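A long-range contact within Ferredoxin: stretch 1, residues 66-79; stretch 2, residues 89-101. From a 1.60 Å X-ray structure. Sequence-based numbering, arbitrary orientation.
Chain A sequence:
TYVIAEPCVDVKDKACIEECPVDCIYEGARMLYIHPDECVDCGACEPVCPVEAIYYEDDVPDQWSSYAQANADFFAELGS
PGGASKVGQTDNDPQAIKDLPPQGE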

# COMPACT_ATOMS: atom_id res chain seq x y z
N SER A 66 -12.55 -2.10 1.45
CA SER A 66 -11.97 -2.17 2.78
C SER A 66 -10.45 -1.90 2.78
O SER A 66 -9.86 -1.69 3.84
CB SER A 66 -12.26 -3.53 3.41
OG SER A 66 -11.45 -4.52 2.78
N TYR A 67 -9.84 -1.88 1.59
CA TYR A 67 -8.38 -1.66 1.48
C TYR A 67 -7.89 -0.27 1.90
O TYR A 67 -6.78 -0.16 2.40
CB TYR A 67 -7.84 -2.07 0.10
CG TYR A 67 -7.63 -3.57 -0.02
CD1 TYR A 67 -6.40 -4.15 0.28
CD2 TYR A 67 -8.68 -4.41 -0.38
CE1 TYR A 67 -6.21 -5.52 0.20
CE2 TYR A 67 -8.51 -5.77 -0.46
CZ TYR A 67 -7.28 -6.34 -0.17
OH TYR A 67 -7.12 -7.72 -0.24
N ALA A 68 -8.70 0.77 1.73
CA ALA A 68 -8.33 2.09 2.26
C ALA A 68 -8.06 2.09 3.77
O ALA A 68 -7.04 2.60 4.21
CB ALA A 68 -9.39 3.14 1.90
N GLN A 69 -8.98 1.55 4.56
CA GLN A 69 -8.71 1.36 5.98
C GLN A 69 -7.49 0.46 6.27
O GLN A 69 -6.78 0.69 7.26
CB GLN A 69 -9.92 0.77 6.70
CG GLN A 69 -9.79 0.80 8.21
CD GLN A 69 -9.73 2.23 8.76
OE1 GLN A 69 -8.82 2.58 9.52
NE2 GLN A 69 -10.70 3.06 8.37
N ALA A 70 -7.27 -0.53 5.42
CA ALA A 70 -6.16 -1.46 5.60
C ALA A 70 -4.82 -0.74 5.46
O ALA A 70 -3.87 -1.02 6.19
CB ALA A 70 -6.26 -2.60 4.60
N ASN A 71 -4.75 0.19 4.51
CA ASN A 71 -3.54 0.97 4.29
C ASN A 71 -3.20 1.84 5.50
O ASN A 71 -2.03 1.98 5.87
CB ASN A 71 -3.68 1.85 3.05
CG ASN A 71 -3.42 1.08 1.76
OD1 ASN A 71 -2.60 1.49 0.94
ND2 ASN A 71 -4.12 -0.03 1.59
N ALA A 72 -4.22 2.42 6.12
CA ALA A 72 -4.04 3.20 7.34
C ALA A 72 -3.65 2.31 8.51
O ALA A 72 -2.74 2.63 9.27
CB ALA A 72 -5.30 3.98 7.66
N ASP A 73 -4.35 1.19 8.65
CA ASP A 73 -4.10 0.25 9.78
C ASP A 73 -2.66 -0.33 9.81
O ASP A 73 -2.14 -0.69 10.89
CB ASP A 73 -5.11 -0.92 9.76
CG ASP A 73 -6.54 -0.53 10.18
OD1 ASP A 73 -6.73 0.56 10.78
OD2 ASP A 73 -7.48 -1.35 9.96
N PHE A 74 -2.02 -0.42 8.65
CA PHE A 74 -0.62 -0.87 8.58
C PHE A 74 0.33 -0.05 9.49
O PHE A 74 1.33 -0.58 9.99
CB PHE A 74 -0.08 -0.83 7.15
CG PHE A 74 1.31 -1.37 7.01
CD1 PHE A 74 1.55 -2.74 6.96
CD2 PHE A 74 2.39 -0.50 6.88
CE1 PHE A 74 2.83 -3.24 6.79
CE2 PHE A 74 3.69 -0.99 6.72
CZ PHE A 74 3.91 -2.35 6.69
N PHE A 75 -0.00 1.22 9.69
CA PHE A 75 0.87 2.16 10.42
C PHE A 75 0.49 2.33 11.91
O PHE A 75 0.98 3.24 12.58
CB PHE A 75 0.89 3.50 9.65
CG PHE A 75 1.35 3.35 8.25
CD1 PHE A 75 2.70 3.29 7.99
CD2 PHE A 75 0.45 3.19 7.20
CE1 PHE A 75 3.16 3.12 6.71
CE2 PHE A 75 0.91 3.02 5.91
CZ PHE A 75 2.28 2.99 5.66
N ALA A 76 -0.37 1.46 12.43
CA ALA A 76 -0.76 1.50 13.85
C ALA A 76 0.45 1.61 14.80
O ALA A 76 0.41 2.41 15.74
CB ALA A 76 -1.63 0.30 14.21
N GLU A 77 1.51 0.83 14.54
CA GLU A 77 2.70 0.79 15.42
C GLU A 77 3.89 1.57 14.86
O GLU A 77 4.85 1.88 15.59
CB GLU A 77 3.11 -0.66 15.66
CG GLU A 77 2.00 -1.52 16.26
N LEU A 78 3.80 1.92 13.59
CA LEU A 78 4.87 2.67 12.92
C LEU A 78 4.75 4.19 13.11
O LEU A 78 5.79 4.90 13.15
CB LEU A 78 4.90 2.33 11.42
CG LEU A 78 5.47 0.96 11.04
CD1 LEU A 78 5.25 0.74 9.54
CD2 LEU A 78 6.97 0.90 11.40
N GLY A 79 3.52 4.68 13.22
CA GLY A 79 3.24 6.12 13.28
C GLY A 79 3.41 6.74 11.90
O GLY A 79 2.86 6.25 10.90
N GLN A 89 11.17 -3.55 5.00
CA GLN A 89 10.02 -4.43 5.15
C GLN A 89 9.74 -4.67 6.62
O GLN A 89 10.67 -4.94 7.38
CB GLN A 89 10.25 -5.79 4.46
CG GLN A 89 8.95 -6.57 4.18
CD GLN A 89 8.70 -7.77 5.08
OE1 GLN A 89 8.75 -7.68 6.31
NE2 GLN A 89 8.40 -8.91 4.45
N THR A 90 8.47 -4.59 7.02
CA THR A 90 8.08 -4.87 8.40
C THR A 90 6.79 -5.69 8.44
O THR A 90 5.95 -5.58 7.55
CB THR A 90 7.90 -3.59 9.27
OG1 THR A 90 6.87 -2.77 8.72
CG2 THR A 90 9.18 -2.78 9.36
N ASP A 91 6.64 -6.52 9.48
CA ASP A 91 5.50 -7.43 9.59
C ASP A 91 4.34 -6.72 10.29
O ASP A 91 3.88 -7.15 11.35
CB ASP A 91 5.90 -8.74 10.29
N ASN A 92 3.86 -5.64 9.66
CA ASN A 92 2.79 -4.83 10.22
C ASN A 92 1.45 -5.00 9.50
O ASN A 92 0.50 -4.28 9.78
CB ASN A 92 3.24 -3.35 10.26
CG ASN A 92 4.10 -3.04 11.46
OD1 ASN A 92 3.63 -3.08 12.59
ND2 ASN A 92 5.38 -2.73 11.23
N ASP A 93 1.35 -5.98 8.60
CA ASP A 93 0.11 -6.18 7.83
C ASP A 93 -1.08 -6.32 8.78
O ASP A 93 -1.01 -7.07 9.77
CB ASP A 93 0.21 -7.44 6.95
CG ASP A 93 1.49 -7.49 6.13
OD1 ASP A 93 2.57 -7.71 6.74
OD2 ASP A 93 1.39 -7.32 4.89
N PRO A 94 -2.19 -5.62 8.50
CA PRO A 94 -3.39 -5.80 9.32
C PRO A 94 -3.98 -7.22 9.26
O PRO A 94 -3.82 -7.91 8.26
CB PRO A 94 -4.39 -4.78 8.76
CG PRO A 94 -3.82 -4.26 7.50
CD PRO A 94 -2.38 -4.64 7.41
N GLN A 95 -4.67 -7.63 10.32
CA GLN A 95 -5.27 -8.98 10.40
C GLN A 95 -5.99 -9.41 9.12
O GLN A 95 -5.77 -10.52 8.61
CB GLN A 95 -6.22 -9.08 11.59
CG GLN A 95 -6.55 -10.52 12.01
CD GLN A 95 -5.31 -11.30 12.46
OE1 GLN A 95 -4.57 -10.86 13.34
NE2 GLN A 95 -5.09 -12.47 11.85
N ALA A 96 -6.84 -8.52 8.60
CA ALA A 96 -7.64 -8.76 7.39
C ALA A 96 -6.81 -9.20 6.19
O ALA A 96 -7.27 -10.00 5.39
CB ALA A 96 -8.45 -7.50 7.04
N ILE A 97 -5.60 -8.66 6.05
CA ILE A 97 -4.69 -9.02 4.96
C ILE A 97 -3.85 -10.27 5.34
O ILE A 97 -3.58 -11.14 4.50
CB ILE A 97 -3.80 -7.81 4.52
CG1 ILE A 97 -4.62 -6.83 3.67
CG2 ILE A 97 -2.60 -8.24 3.66
CD1 ILE A 97 -5.60 -6.07 4.40
N LYS A 98 -3.43 -10.37 6.60
CA LYS A 98 -2.70 -11.55 7.08
C LYS A 98 -3.50 -12.82 6.86
O LYS A 98 -2.94 -13.86 6.56
CB LYS A 98 -2.37 -11.44 8.57
CG LYS A 98 -1.15 -10.62 8.85
CD LYS A 98 -0.67 -10.83 10.28
CE LYS A 98 -1.58 -10.17 11.29
NZ LYS A 98 -0.88 -10.08 12.59
N ASP A 99 -4.82 -12.74 7.03
CA ASP A 99 -5.69 -13.89 6.92
C ASP A 99 -5.98 -14.36 5.50
O ASP A 99 -6.44 -15.47 5.33
CB ASP A 99 -7.02 -13.60 7.61
CG ASP A 99 -6.90 -13.52 9.13
OD1 ASP A 99 -5.90 -14.02 9.71
OD2 ASP A 99 -7.83 -12.95 9.74
N LEU A 100 -5.71 -13.54 4.49
CA LEU A 100 -5.97 -13.97 3.11
C LEU A 100 -5.18 -15.24 2.73
O LEU A 100 -4.00 -15.34 3.04
CB LEU A 100 -5.60 -12.86 2.12
CG LEU A 100 -6.44 -11.58 2.15
CD1 LEU A 100 -5.80 -10.56 1.23
CD2 LEU A 100 -7.87 -11.85 1.73
N PRO A 101 -5.81 -16.23 2.04
CA PRO A 101 -4.98 -17.38 1.60
C PRO A 101 -3.86 -16.96 0.64
O PRO A 101 -3.97 -15.90 0.02
CB PRO A 101 -5.98 -18.29 0.88
CG PRO A 101 -7.34 -17.84 1.35
CD PRO A 101 -7.22 -16.37 1.64

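The contact between these two stretches is built on shape rather than on polar pairing: among the atoms modelled, no hydrogen bond crosses it, and 495 Å² of surface is buried, summed over both sides. Three residues, Phe74, Asn92 and Pro94, cover the most of it.

Phe74 lies where the backbones come nearest, its CA 5.4 Å from the CA of Asp93. Its CA-to-CB bond points sideways, but the t rotamer of chi1 carries the ring in against the second stretch. A flat, broad side chain suits this place because it can meet several neighbours at once. Over one face sits Asn92, whose CB is 3.8 Å from the ring centroid and 23° off the normal, a CH-pi contact. At the ring edge lies Pro94, with its CD 4.4 Å from Phe74 CD1. The far end of the ring reaches Thr90, where Phe74 CZ comes to 3.6 Å from OG1.

Asn92 shows how a polar residue can serve in a largely apolar contact. Its methylene packs on the Phe74 ring and approaches the backbone, with CB 3.4 Å from Phe74 O. The amide also lies against the first stretch, and its ND2 donates a hydrogen bond to Thr90 OG1 within its own stretch, 2.9 Å long and nearly straight at 164°. This bond ties together two side chains that both face the first stretch. Leu78 packs against the pair, its CG 3.7 Å from Asn92 ND2 and its CD1 4.0 Å from Thr90 OG1, while Glu77 CB lies 3.9 Å from Asn92 OD1.

Pro94 occupies the N-cap position of the short helix that follows. Proline is tolerated at the start of a helix, because its missing amide hydrogen would have no carbonyl of a preceding turn to bond to, and its compact ring offers an apolar surface to the first helix. Its CG is 3.5 Å from Ala70 O and 4.1 Å from Ala70 CB; its CB is 4.1 Å from Asp73 CB. Ala70 O also accepts the backbone hydrogen bond from Phe74 N, so the proline packs beside an oxygen already used by the helix.

Beyond Pro94 the contact continues along the same side of the first helix. The small side chain of Ala70 points toward the second stretch and meets Ile97, CB to CD1 at 3.5 Å. One helical turn earlier, Tyr67 brings its CE1 to 4.0 Å from Ile97 CG1, and its OH, hydrogen-bonded elsewhere in the structure, lies 3.5 Å from Leu100 CD1.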